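Local coordinates for aspartate aminotransferase (Leishmania major, PDB 4H51), which probably catalyses the pyridoxal-phosphate-dependent exchange of an amino group between L-aspartate and 2-oxoglutarate, working as a homodimer, at residues B[111-116]-B[293-298]; B[139-144]-B[191-196]; B[183-188]-B[220-225]; B[339-344]-B[393-398]; B[345-350]-B[405-410]. One frame throughout, in Å; residues are numbered along the deposited sequence. Where two conformers were deposited one is given.

Interaction 1: residues B[111-116]-B[293-298]; sequences VAVQTL and VMDSLI
The carboxylate of Asp-295 is the one flat group that touches the opposite segment. Asp-295 OD1 lies 3.8 Å from Val-113 CG1, and the same oxygen is hydrogen-bonded to Ser-87 OG. The amide of Gln-114 belongs to the other side of the strand: its CB leaves away from the helix, and its OE1 accepts from Tyr-89 N. The interface itself is apolar. Val-113 stands at its middle, with CG1 anti to the carbonyl carbon (chi1 -67°). Val-113 CG1 meets Met-294 SD at 3.8 Å, the two side chains crossing obliquely. Val-113 CG2 comes tip to tip with Ile-298 CD1 at 4.1 Å. Strand 110-116 is an edge strand, within this chain, of the mixed sheet in the large domain of this fold-type I aminotransferase. Helix 287-299 packs on it almost parallel, the segment axes crossing at 16° with a closest approach of 9.6 Å. Leu-124 of helix 117-129 touches both Val-113 and Leu-297, so a second helix closes the same core. Met-294 is extended beyond CG. This carries Met-294 SD along the strand to Val-111 CG2, 4.1 Å away, and sets Met-294 CE 4.0 Å from Val-111 O. Val-111 offers CG2, anti to its backbone N, while CG1 takes the crowded place between N and the carbonyl carbon. Ile-298 CD1 also reaches the strand backbone, 4.3 Å from Gln-114 O.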
# COMPACT_ATOMS: atom_id res chain seq x y z
N VAL B 111 11.03 17.38 -0.70
CA VAL B 111 11.23 15.97 -1.06
C VAL B 111 9.89 15.30 -0.87
O VAL B 111 9.22 15.49 0.17
CB VAL B 111 12.46 15.33 -0.32
CG1 VAL B 111 12.46 15.65 1.15
CG2 VAL B 111 12.59 13.82 -0.55
N ALA B 112 9.45 14.55 -1.88
CA ALA B 112 8.11 13.97 -1.83
C ALA B 112 8.06 12.61 -2.53
O ALA B 112 8.78 12.40 -3.51
CB ALA B 112 7.11 14.92 -2.50
N VAL B 113 7.21 11.73 -2.03
CA VAL B 113 6.92 10.44 -2.64
C VAL B 113 5.41 10.24 -2.68
O VAL B 113 4.66 10.84 -1.84
CB VAL B 113 7.56 9.24 -1.86
CG1 VAL B 113 9.10 9.25 -1.91
CG2 VAL B 113 7.09 9.18 -0.40
N GLN B 114 4.99 9.39 -3.63
CA GLN B 114 3.64 8.87 -3.66
C GLN B 114 3.47 7.83 -2.54
O GLN B 114 4.39 7.04 -2.25
CB GLN B 114 3.34 8.27 -5.07
CG GLN B 114 1.96 7.65 -5.20
CD GLN B 114 1.71 7.08 -6.55
OE1 GLN B 114 2.37 7.48 -7.50
NE2 GLN B 114 0.70 6.18 -6.66
N THR B 115 2.31 7.82 -1.93
CA THR B 115 2.00 6.92 -0.82
C THR B 115 0.67 6.21 -1.04
O THR B 115 -0.10 6.58 -1.92
CB THR B 115 1.89 7.70 0.50
OG1 THR B 115 0.83 8.70 0.36
CG2 THR B 115 3.26 8.37 0.85
N LEU B 116 0.38 5.22 -0.19
CA LEU B 116 -0.94 4.58 -0.20
C LEU B 116 -1.96 5.50 0.48
O LEU B 116 -2.40 5.26 1.60
CB LEU B 116 -0.88 3.20 0.45
CG LEU B 116 -0.56 2.03 -0.50
CD1 LEU B 116 -1.73 1.81 -1.46
CD2 LEU B 116 0.76 2.20 -1.27
N VAL B 293 15.87 7.34 2.33
CA VAL B 293 15.20 6.69 3.46
C VAL B 293 13.73 6.38 3.13
O VAL B 293 13.25 5.31 3.41
CB VAL B 293 15.31 7.55 4.74
CG1 VAL B 293 14.57 6.91 5.89
CG2 VAL B 293 16.79 7.80 5.12
N MET B 294 13.02 7.37 2.58
CA MET B 294 11.62 7.17 2.20
C MET B 294 11.50 5.94 1.27
O MET B 294 10.68 5.05 1.53
CB MET B 294 11.08 8.40 1.50
CG MET B 294 10.91 9.66 2.36
SD MET B 294 10.29 10.99 1.31
CE MET B 294 9.89 12.31 2.49
N ASP B 295 12.31 5.88 0.21
CA ASP B 295 12.34 4.75 -0.72
C ASP B 295 12.70 3.42 -0.03
O ASP B 295 12.11 2.38 -0.33
CB ASP B 295 13.28 5.04 -1.88
CG ASP B 295 12.70 6.05 -2.89
OD1 ASP B 295 11.50 6.46 -2.82
OD2 ASP B 295 13.44 6.37 -3.82
N SER B 296 13.65 3.45 0.90
CA SER B 296 14.02 2.23 1.58
C SER B 296 12.82 1.71 2.36
O SER B 296 12.60 0.51 2.36
CB SER B 296 15.28 2.35 2.48
OG SER B 296 15.03 3.25 3.57
N LEU B 297 12.03 2.61 2.96
CA LEU B 297 10.88 2.20 3.78
C LEU B 297 9.80 1.64 2.89
O LEU B 297 9.15 0.61 3.21
CB LEU B 297 10.37 3.37 4.65
CG LEU B 297 11.31 3.85 5.79
CD1 LEU B 297 10.92 5.21 6.28
CD2 LEU B 297 11.38 2.84 6.94
N ILE B 298 9.60 2.30 1.76
CA ILE B 298 8.59 1.84 0.79
C ILE B 298 8.95 0.45 0.25
O ILE B 298 8.14 -0.49 0.25
CB ILE B 298 8.49 2.82 -0.39
CG1 ILE B 298 7.92 4.17 0.08
CG2 ILE B 298 7.67 2.21 -1.53
CD1 ILE B 298 8.14 5.30 -0.91

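Interaction 2: residues B[139-144]-B[191-196]; sequences PIYLSD and SVFILH
Tyr-141 leaves its strand with CG anti to the carbonyl carbon (chi1 -78°). Tyr-141 CB sits over the face of the Phe-193 ring, 3.8 Å from the centroid, in a CH-pi contact. Tyr-141 CG lies 3.6 Å from Phe-193 CE2, and Tyr-141 CD1 lies 3.5 Å from Phe-193 CZ. The two rings form an offset stack with planes only 2° apart and centroids 4.4 Å apart. Both side chains point the same way from the sheet. At the tyrosine ring edge, in plane, is Val-192 O. Further out Tyr-141 CE1 nears Ser-191 CB at 4.1 Å, and the hydroxyl end packs on Ala-187. The stack joins neighbouring parallel strands of the large-domain sheet, 140-144 and 192-196. Their backbone ladder has Val-192 N donating to Pro-139 O, Tyr-141 N to Val-192 O at 2.7 Å, and Ile-194 N to Tyr-141 O. After that the strands splay. A water fills in, accepting from Ser-143 N and donating to Ile-194 O, 3.0 Å from each. On the other face Ile-140 lies alongside Val-192, and Leu-142 CD2 meets Ile-194 CD1 at 3.8 Å. Helix 148-156 covers this side through His-150 and Val-154.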
# COMPACT_ATOMS: atom_id res chain seq x y z
N PRO B 139 8.16 12.45 22.72
CA PRO B 139 6.69 12.44 22.58
C PRO B 139 6.26 12.76 21.17
O PRO B 139 6.88 13.60 20.48
CB PRO B 139 6.20 13.51 23.58
CG PRO B 139 7.40 14.23 24.04
CD PRO B 139 8.64 13.62 23.48
N ILE B 140 5.17 12.12 20.74
CA ILE B 140 4.50 12.46 19.53
C ILE B 140 3.09 12.76 19.96
O ILE B 140 2.46 11.95 20.67
CB ILE B 140 4.64 11.36 18.43
CG1 ILE B 140 3.86 11.69 17.17
CG2 ILE B 140 4.17 9.98 18.94
CD1 ILE B 140 4.42 10.95 15.95
N TYR B 141 2.61 13.94 19.54
CA TYR B 141 1.36 14.48 20.02
C TYR B 141 0.20 14.40 19.04
O TYR B 141 0.31 14.80 17.90
CB TYR B 141 1.56 15.93 20.44
CG TYR B 141 2.21 16.10 21.77
CD1 TYR B 141 3.60 16.13 21.92
CD2 TYR B 141 1.44 16.31 22.88
CE1 TYR B 141 4.17 16.28 23.17
CE2 TYR B 141 1.98 16.50 24.13
CZ TYR B 141 3.34 16.47 24.28
OH TYR B 141 3.82 16.69 25.55
N LEU B 142 -0.93 13.94 19.55
CA LEU B 142 -2.19 13.89 18.82
C LEU B 142 -3.19 14.86 19.46
O LEU B 142 -3.14 15.10 20.64
CB LEU B 142 -2.73 12.47 18.91
CG LEU B 142 -1.87 11.32 18.36
CD1 LEU B 142 -2.59 9.97 18.53
CD2 LEU B 142 -1.58 11.57 16.88
N SER B 143 -4.13 15.37 18.69
CA SER B 143 -5.18 16.21 19.22
C SER B 143 -6.16 15.40 20.11
O SER B 143 -6.44 14.23 19.88
CB SER B 143 -5.93 16.95 18.10
OG SER B 143 -6.61 16.04 17.24
N ASP B 144 -6.66 16.08 21.12
CA ASP B 144 -7.74 15.58 21.96
C ASP B 144 -9.07 16.11 21.49
O ASP B 144 -9.43 17.23 21.77
CB ASP B 144 -7.51 16.08 23.39
CG ASP B 144 -8.66 15.70 24.33
OD1 ASP B 144 -9.34 14.68 24.05
OD2 ASP B 144 -8.90 16.47 25.27
N SER B 191 9.69 17.96 20.20
CA SER B 191 8.66 16.94 20.12
C SER B 191 8.00 16.94 18.73
O SER B 191 8.23 17.85 17.91
CB SER B 191 7.60 17.14 21.17
OG SER B 191 8.15 17.07 22.48
N VAL B 192 7.25 15.90 18.42
CA VAL B 192 6.51 15.81 17.17
C VAL B 192 5.03 16.10 17.40
O VAL B 192 4.44 15.54 18.33
CB VAL B 192 6.64 14.42 16.56
CG1 VAL B 192 5.94 14.42 15.18
CG2 VAL B 192 8.10 14.05 16.38
N PHE B 193 4.43 16.98 16.58
CA PHE B 193 3.01 17.28 16.68
C PHE B 193 2.33 16.95 15.37
O PHE B 193 2.68 17.52 14.32
CB PHE B 193 2.77 18.74 16.99
CG PHE B 193 2.96 19.07 18.43
CD1 PHE B 193 4.25 19.13 18.97
CD2 PHE B 193 1.88 19.22 19.27
CE1 PHE B 193 4.43 19.40 20.30
CE2 PHE B 193 2.07 19.48 20.60
CZ PHE B 193 3.36 19.54 21.12
N ILE B 194 1.33 16.06 15.45
CA ILE B 194 0.42 15.80 14.31
C ILE B 194 -0.75 16.77 14.40
O ILE B 194 -1.55 16.71 15.31
CB ILE B 194 -0.02 14.34 14.28
CG1 ILE B 194 1.21 13.44 14.11
CG2 ILE B 194 -1.05 14.10 13.16
CD1 ILE B 194 0.89 11.96 13.97
N LEU B 195 -0.81 17.67 13.40
CA LEU B 195 -1.84 18.68 13.22
C LEU B 195 -2.73 18.43 12.02
O LEU B 195 -2.26 18.11 10.96
CB LEU B 195 -1.16 20.02 13.05
CG LEU B 195 -0.16 20.41 14.17
CD1 LEU B 195 0.45 21.73 13.77
CD2 LEU B 195 -0.86 20.49 15.56
N HIS B 196 -4.05 18.59 12.19
CA HIS B 196 -4.96 18.51 11.07
C HIS B 196 -4.91 19.81 10.35
O HIS B 196 -5.22 20.87 10.95
CB HIS B 196 -6.39 18.28 11.56
CG HIS B 196 -6.59 17.00 12.35
ND1 HIS B 196 -7.46 16.03 11.97
CD2 HIS B 196 -6.00 16.54 13.50
CE1 HIS B 196 -7.44 15.03 12.88
NE2 HIS B 196 -6.54 15.33 13.81
O HOH W 1 -3.67 14.71 15.81

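Interaction 3: residues B[183-188]-B[220-225]; sequences DILAAP and LAKHHQ
Three hydrogen bonds cross here, all from side chains of 220-225 to backbone carbonyls of 183-188. His-224 NE2 donates to Ile-184 O at 3.0 Å and 170°, on a carbonyl lone pair and in the ring plane. Lys-222 NZ gives the other two. Lys-222 NZ reaches Ala-187 O at 2.6 Å, nearly along the C=O axis, and Leu-185 O at 3.1 Å from above the carbonyl plane. The lysine chain bends at chi2 and chi3, which turns NZ back to the end of helix 177-186. The same NZ forms a salt bridge with Asp-189 OD1, so the ammonium is held by two carbonyls and a carboxylate. Helix 209-221 is the crossover of a beta-alpha-beta unit linking the parallel strands 192-196 and 225-230. It ends in a Schellman motif at His-223, whose phi is positive (55°). His-224 ND1 is hydrogen-bonded to the backbone N of Ser-191, consistent with a neutral ring protonated on NE2. Close C-H and apolar contacts complete the site. The ring edge of His-224 faces Pro-188 O at CE1, 3.1 Å away and in the ring plane. Ile-184 CG2 touches His-224 CD2 at 3.8 Å, and Ala-187 CB is 3.9 Å from His-224 CE1. Leu-185 CD2 crosses Lys-222 CD at about a right angle, 4.1 Å away.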
# COMPACT_ATOMS: atom_id res chain seq x y z
N ASP B 183 -0.11 23.05 26.32
CA ASP B 183 0.48 21.74 26.05
C ASP B 183 1.66 21.77 25.05
O ASP B 183 2.65 21.01 25.18
CB ASP B 183 -0.62 20.76 25.60
CG ASP B 183 -1.56 20.34 26.73
OD1 ASP B 183 -1.32 20.69 27.94
OD2 ASP B 183 -2.62 19.74 26.40
N ILE B 184 1.57 22.63 24.03
CA ILE B 184 2.67 22.84 23.07
C ILE B 184 3.89 23.32 23.83
O ILE B 184 4.97 22.87 23.60
CB ILE B 184 2.27 23.86 21.96
CG1 ILE B 184 1.16 23.28 21.07
CG2 ILE B 184 3.45 24.26 21.04
CD1 ILE B 184 0.43 24.35 20.24
N LEU B 185 3.68 24.24 24.76
CA LEU B 185 4.79 24.83 25.52
C LEU B 185 5.34 23.84 26.57
O LEU B 185 6.55 23.83 26.86
CB LEU B 185 4.33 26.17 26.15
CG LEU B 185 4.29 27.41 25.22
CD1 LEU B 185 3.66 28.61 25.93
CD2 LEU B 185 5.71 27.70 24.78
N ALA B 186 4.46 23.03 27.16
CA ALA B 186 4.84 22.10 28.23
C ALA B 186 5.62 20.89 27.69
O ALA B 186 6.42 20.28 28.38
CB ALA B 186 3.61 21.64 29.02
N ALA B 187 5.42 20.58 26.43
CA ALA B 187 6.18 19.53 25.78
C ALA B 187 7.64 19.89 25.75
O ALA B 187 8.02 21.04 25.61
CB ALA B 187 5.66 19.33 24.38
N PRO B 188 8.49 18.88 25.87
CA PRO B 188 9.91 19.15 25.72
C PRO B 188 10.20 19.65 24.33
O PRO B 188 9.50 19.29 23.38
CB PRO B 188 10.58 17.78 25.92
CG PRO B 188 9.49 16.80 25.74
CD PRO B 188 8.20 17.46 26.09
N LEU B 220 7.96 26.99 16.29
CA LEU B 220 9.30 27.46 15.98
C LEU B 220 10.07 27.67 17.27
O LEU B 220 11.19 27.24 17.38
CB LEU B 220 9.27 28.75 15.15
CG LEU B 220 8.89 28.61 13.69
CD1 LEU B 220 8.21 29.88 13.15
CD2 LEU B 220 10.11 28.21 12.82
N ALA B 221 9.45 28.28 18.28
CA ALA B 221 10.13 28.59 19.55
C ALA B 221 10.60 27.34 20.26
O ALA B 221 11.67 27.33 20.87
CB ALA B 221 9.20 29.39 20.46
N LYS B 222 9.79 26.29 20.16
CA LYS B 222 10.02 25.02 20.84
C LYS B 222 10.80 24.04 19.97
O LYS B 222 11.16 22.96 20.44
CB LYS B 222 8.68 24.40 21.28
CG LYS B 222 7.96 25.17 22.40
CD LYS B 222 8.64 25.00 23.74
CE LYS B 222 8.44 23.58 24.24
NZ LYS B 222 9.25 23.35 25.49
N HIS B 223 11.08 24.42 18.71
CA HIS B 223 11.79 23.56 17.76
C HIS B 223 11.11 22.23 17.61
O HIS B 223 11.75 21.17 17.43
CB HIS B 223 13.23 23.38 18.19
CG HIS B 223 13.88 24.66 18.67
ND1 HIS B 223 14.41 25.57 17.83
CD2 HIS B 223 14.01 25.19 19.95
CE1 HIS B 223 14.91 26.61 18.53
NE2 HIS B 223 14.65 26.39 19.84
N HIS B 224 9.78 22.25 17.64
CA HIS B 224 9.00 21.05 17.38
C HIS B 224 8.97 20.67 15.93
O HIS B 224 9.04 21.53 15.04
CB HIS B 224 7.56 21.23 17.87
CG HIS B 224 7.41 21.39 19.37
ND1 HIS B 224 8.09 20.64 20.24
CD2 HIS B 224 6.50 22.16 20.13
CE1 HIS B 224 7.69 20.94 21.50
NE2 HIS B 224 6.70 21.87 21.42
N GLN B 225 8.84 19.38 15.68
CA GLN B 225 8.52 18.91 14.32
C GLN B 225 7.03 18.97 14.10
O GLN B 225 6.22 18.38 14.87
CB GLN B 225 8.97 17.47 14.11
CG GLN B 225 8.61 16.88 12.74
CD GLN B 225 9.40 17.50 11.60
OE1 GLN B 225 10.64 17.63 11.68
NE2 GLN B 225 8.69 17.93 10.54

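Interaction 4: residues B[339-344]-B[393-398]; sequences TMRRTV and ANMAGL
Val-344 CG2 is the bump that enters between two side chains of the opposite segment. Val-344 CG2 touches Met-395 CE and Leu-398 CD1, each at 3.7 Å. It meets the methionine tip to tip and the leucine at about a right angle. In return Leu-398 CD1 settles in the groove between Met-340 and Val-344, one helical turn apart, with Met-340 CB 4.1 Å away. Met-395 is bent at chi2 and chi3. This curls Met-395 CE back against the helix, 4.0 Å from Arg-341 CA. These parts belong to the small domain of the aminotransferase fold. The long helix 320-350 packs there on the short 3-10 turn 395-397, which follows strand 392-394. Met-340, also bent at chi2 and chi3, slides past Leu-398 in the opposite direction. Met-340 SD lies 3.5 Å from Leu-398 O and 3.8 Å from Leu-398 CB. The sulfur makes only van der Waals contact, as Leu-398 O is hydrogen-bonded to Arg-336 NH2. Arg-341 runs extended from CG to NE along the other flank. Met-395 CG sits over one face of the Arg-341 guanidinium, offset toward the rim and 3.9 Å from Arg-341 NH1. The arginine nitrogens are engaged with carbonyls: NH2 with Gly-365 and Phe-367, NH1 with Val-360.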
# COMPACT_ATOMS: atom_id res chain seq x y z
N THR B 339 -25.50 23.04 3.07
CA THR B 339 -26.95 23.01 3.03
C THR B 339 -27.51 21.95 3.97
O THR B 339 -28.53 22.18 4.61
CB THR B 339 -27.57 22.89 1.59
OG1 THR B 339 -27.45 21.55 1.04
CG2 THR B 339 -26.92 23.89 0.64
N MET B 340 -26.80 20.83 4.11
CA MET B 340 -27.23 19.80 5.09
C MET B 340 -27.06 20.30 6.53
O MET B 340 -27.92 20.06 7.39
CB MET B 340 -26.42 18.49 4.85
CG MET B 340 -26.75 17.82 3.51
SD MET B 340 -28.49 17.38 3.28
CE MET B 340 -29.24 18.75 2.33
N ARG B 341 -25.99 21.01 6.81
CA ARG B 341 -25.79 21.51 8.18
C ARG B 341 -26.88 22.54 8.52
O ARG B 341 -27.49 22.52 9.59
CB ARG B 341 -24.43 22.17 8.34
CG ARG B 341 -23.23 21.30 8.13
CD ARG B 341 -22.00 22.19 8.17
NE ARG B 341 -20.78 21.41 8.07
CZ ARG B 341 -20.28 20.64 9.04
NH1 ARG B 341 -20.87 20.56 10.22
NH2 ARG B 341 -19.16 19.94 8.80
N ARG B 342 -27.18 23.39 7.54
CA ARG B 342 -28.19 24.42 7.73
C ARG B 342 -29.56 23.77 7.91
O ARG B 342 -30.35 24.19 8.75
CB ARG B 342 -28.16 25.42 6.56
CG ARG B 342 -29.35 26.38 6.50
CD ARG B 342 -29.40 27.31 7.71
NE ARG B 342 -28.16 28.07 7.94
CZ ARG B 342 -28.02 29.00 8.91
NH1 ARG B 342 -29.03 29.28 9.74
NH2 ARG B 342 -26.88 29.65 9.04
N THR B 343 -29.83 22.70 7.17
CA THR B 343 -31.09 22.00 7.33
C THR B 343 -31.27 21.39 8.73
O THR B 343 -32.36 21.45 9.33
CB THR B 343 -31.22 20.88 6.30
OG1 THR B 343 -31.14 21.44 4.97
CG2 THR B 343 -32.51 20.19 6.45
N VAL B 344 -30.21 20.75 9.23
CA VAL B 344 -30.25 20.17 10.58
C VAL B 344 -30.45 21.27 11.61
O VAL B 344 -31.32 21.17 12.49
CB VAL B 344 -28.92 19.40 10.90
CG1 VAL B 344 -28.92 18.89 12.33
CG2 VAL B 344 -28.71 18.28 9.88
N ALA B 393 -20.95 12.71 13.30
CA ALA B 393 -21.91 12.48 12.24
C ALA B 393 -21.27 12.94 10.95
O ALA B 393 -20.76 14.04 10.89
CB ALA B 393 -23.21 13.29 12.48
N ASN B 394 -21.31 12.09 9.92
CA ASN B 394 -20.94 12.48 8.57
C ASN B 394 -22.06 13.27 7.97
O ASN B 394 -23.01 12.73 7.49
CB ASN B 394 -20.64 11.24 7.71
CG ASN B 394 -20.39 11.59 6.29
OD1 ASN B 394 -19.99 12.71 5.98
ND2 ASN B 394 -20.69 10.64 5.37
N MET B 395 -21.91 14.59 7.97
CA MET B 395 -22.92 15.46 7.44
C MET B 395 -22.99 15.37 5.94
O MET B 395 -24.03 15.61 5.35
CB MET B 395 -22.70 16.92 7.88
CG MET B 395 -22.48 17.12 9.37
SD MET B 395 -23.93 16.70 10.39
CE MET B 395 -25.05 18.06 10.07
N ALA B 396 -21.91 14.93 5.32
CA ALA B 396 -21.91 14.75 3.87
C ALA B 396 -22.68 13.49 3.46
O ALA B 396 -22.93 13.28 2.28
CB ALA B 396 -20.46 14.64 3.38
N GLY B 397 -23.08 12.68 4.43
CA GLY B 397 -23.91 11.50 4.15
C GLY B 397 -25.40 11.76 4.18
O GLY B 397 -26.19 10.86 3.91
N LEU B 398 -25.76 12.99 4.56
CA LEU B 398 -27.15 13.39 4.70
C LEU B 398 -27.83 13.75 3.38
O LEU B 398 -27.19 14.20 2.43
CB LEU B 398 -27.26 14.59 5.63
CG LEU B 398 -26.98 14.39 7.09
CD1 LEU B 398 -26.88 15.75 7.81
CD2 LEU B 398 -28.00 13.44 7.75

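Interaction 5: residues B[345-350]-B[405-410]; sequences YDELLR and MLAQTI
Two helices of the small domain pack side by side here, the C-terminal end of helix 320-350 against helix 400-416. The segment axes cross at -38° and approach to 8.6 Å. Such a close approach goes with the alanine at the crossing: the CA atoms of Leu-348 and Ala-407 are the nearest pair across the two segments. Ala-407 CB presses on the aliphatic part of Glu-347, 3.5 Å from Glu-347 CG. Glu-347 starts with CG anti to the backbone N (chi1 -175°), then bends at chi2, so that its carboxylate turns along the helix surface. On the other flank Leu-348 reaches across with CD2. Leu-348 CD2 lies 3.5 Å from Ala-407 O and 3.9 Å from Ile-410 CG2, the leucine and isoleucine crossing at about a right angle. Trp-357 touches both Leu-348 and Ile-410 and so covers this apolar side. The polar side is built on the Glu-347 carboxylate. Arg-350, on the same helix, grips it side-on in a two-pronged salt bridge, Arg-350 NE to Glu-347 OE1 and Arg-350 NH1 to Glu-347 OE2, each 2.8 Å. Both oxygens lie in the guanidinium plane, while the nitrogens stand above the carboxylate plane. Glu-347 is buried, and this pairing would be expected to keep it ionised. The extended Gln-408 completes the set across the interface, its amide plane turned 60° from the carboxylate. Glu-347 OE2 therefore serves two donors, Arg-350 NH1 and Gln-408 NE2, the latter at 3.1 Å in a nearly straight bond.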
# COMPACT_ATOMS: atom_id res chain seq x y z
N TYR B 345 -29.65 22.32 11.48
CA TYR B 345 -29.63 23.43 12.42
C TYR B 345 -30.98 24.15 12.46
O TYR B 345 -31.48 24.39 13.54
CB TYR B 345 -28.50 24.39 12.10
CG TYR B 345 -28.49 25.65 12.92
CD1 TYR B 345 -28.13 25.64 14.27
CD2 TYR B 345 -28.83 26.88 12.34
CE1 TYR B 345 -28.12 26.81 15.01
CE2 TYR B 345 -28.85 28.05 13.08
CZ TYR B 345 -28.47 28.01 14.41
OH TYR B 345 -28.48 29.18 15.15
N ASP B 346 -31.58 24.43 11.30
CA ASP B 346 -32.87 25.15 11.27
C ASP B 346 -33.95 24.33 11.92
O ASP B 346 -34.88 24.87 12.53
CB ASP B 346 -33.27 25.56 9.84
CG ASP B 346 -32.45 26.70 9.31
OD1 ASP B 346 -31.89 27.49 10.11
OD2 ASP B 346 -32.30 26.82 8.07
N GLU B 347 -33.83 23.01 11.81
CA GLU B 347 -34.79 22.12 12.40
C GLU B 347 -34.59 22.01 13.91
O GLU B 347 -35.57 21.96 14.65
CB GLU B 347 -34.73 20.75 11.73
CG GLU B 347 -35.76 19.73 12.15
CD GLU B 347 -37.20 20.11 11.79
OE1 GLU B 347 -37.45 21.22 11.26
OE2 GLU B 347 -38.09 19.28 12.06
N LEU B 348 -33.34 21.96 14.36
CA LEU B 348 -33.08 22.01 15.81
C LEU B 348 -33.66 23.29 16.43
O LEU B 348 -34.18 23.25 17.53
CB LEU B 348 -31.60 21.92 16.12
CG LEU B 348 -30.96 20.59 15.77
CD1 LEU B 348 -29.42 20.70 15.80
CD2 LEU B 348 -31.47 19.51 16.70
N LEU B 349 -33.54 24.42 15.73
CA LEU B 349 -34.11 25.67 16.21
C LEU B 349 -35.63 25.59 16.30
O LEU B 349 -36.25 26.08 17.26
CB LEU B 349 -33.75 26.84 15.30
CG LEU B 349 -32.31 27.34 15.34
CD1 LEU B 349 -32.24 28.68 14.62
CD2 LEU B 349 -31.75 27.41 16.76
N ARG B 350 -36.22 24.95 15.30
CA ARG B 350 -37.65 24.89 15.17
C ARG B 350 -38.23 23.97 16.22
O ARG B 350 -39.30 24.22 16.74
CB ARG B 350 -38.02 24.39 13.77
CG ARG B 350 -39.48 24.62 13.40
CD ARG B 350 -39.86 23.83 12.16
NE ARG B 350 -39.73 22.40 12.40
CZ ARG B 350 -40.60 21.65 13.09
NH1 ARG B 350 -40.37 20.35 13.23
NH2 ARG B 350 -41.70 22.18 13.61
N MET B 405 -34.51 14.03 9.81
CA MET B 405 -34.58 12.87 10.70
C MET B 405 -33.50 12.90 11.77
O MET B 405 -33.77 12.50 12.90
CB MET B 405 -34.43 11.56 9.94
CG MET B 405 -35.65 11.18 9.13
SD MET B 405 -35.26 10.01 7.82
CE MET B 405 -34.56 8.67 8.81
N LEU B 406 -32.32 13.38 11.42
CA LEU B 406 -31.24 13.55 12.38
C LEU B 406 -31.59 14.61 13.39
O LEU B 406 -31.45 14.38 14.59
CB LEU B 406 -29.91 13.89 11.69
CG LEU B 406 -28.77 14.36 12.59
CD1 LEU B 406 -28.39 13.24 13.56
CD2 LEU B 406 -27.55 14.80 11.76
N ALA B 407 -32.07 15.77 12.94
CA ALA B 407 -32.43 16.83 13.90
C ALA B 407 -33.55 16.39 14.85
O ALA B 407 -33.53 16.70 16.06
CB ALA B 407 -32.82 18.13 13.18
N GLN B 408 -34.51 15.66 14.30
CA GLN B 408 -35.58 15.06 15.09
C GLN B 408 -35.15 13.98 16.09
O GLN B 408 -35.69 13.91 17.19
CB GLN B 408 -36.67 14.52 14.15
CG GLN B 408 -37.45 15.66 13.50
CD GLN B 408 -38.12 15.28 12.20
OE1 GLN B 408 -38.26 14.09 11.88
NE2 GLN B 408 -38.50 16.31 11.39
N THR B 409 -34.18 13.14 15.72
CA THR B 409 -33.75 12.04 16.60
C THR B 409 -32.83 12.56 17.68
O THR B 409 -32.88 12.08 18.84
CB THR B 409 -33.08 10.92 15.83
OG1 THR B 409 -34.01 10.37 14.89
CG2 THR B 409 -32.60 9.83 16.78
N ILE B 410 -32.03 13.58 17.32
CA ILE B 410 -31.28 14.37 18.31
C ILE B 410 -32.25 14.97 19.32
O ILE B 410 -31.99 14.92 20.54
CB ILE B 410 -30.46 15.52 17.66
CG1 ILE B 410 -29.23 14.98 16.90
CG2 ILE B 410 -29.96 16.50 18.70
CD1 ILE B 410 -28.52 16.01 16.03

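Interactions 1, 2 and 3 lie in the large domain, 4 and 5 in the small domain. Interactions 1 and 2 involve the same mixed sheet, centres 21 Å apart. Interactions 2 and 3 are neighbours, centres 10 Å apart, and alternate along the chain: helix 177-186, strand 192-196 and helix 209-221 follow in order. Both fall between the segments of interaction 1, as does Lys-265, which carries the pyridoxal phosphate. Interactions 4 and 5 come later, also alternate and share helix 320-350, centres 11 Å apart. Interactions 1 and 4 have centres about 37 Å apart. Interactions 1 and 3 touch the second subunit. The first three thus probably pack the cofactor-bearing domain, the last two the small one.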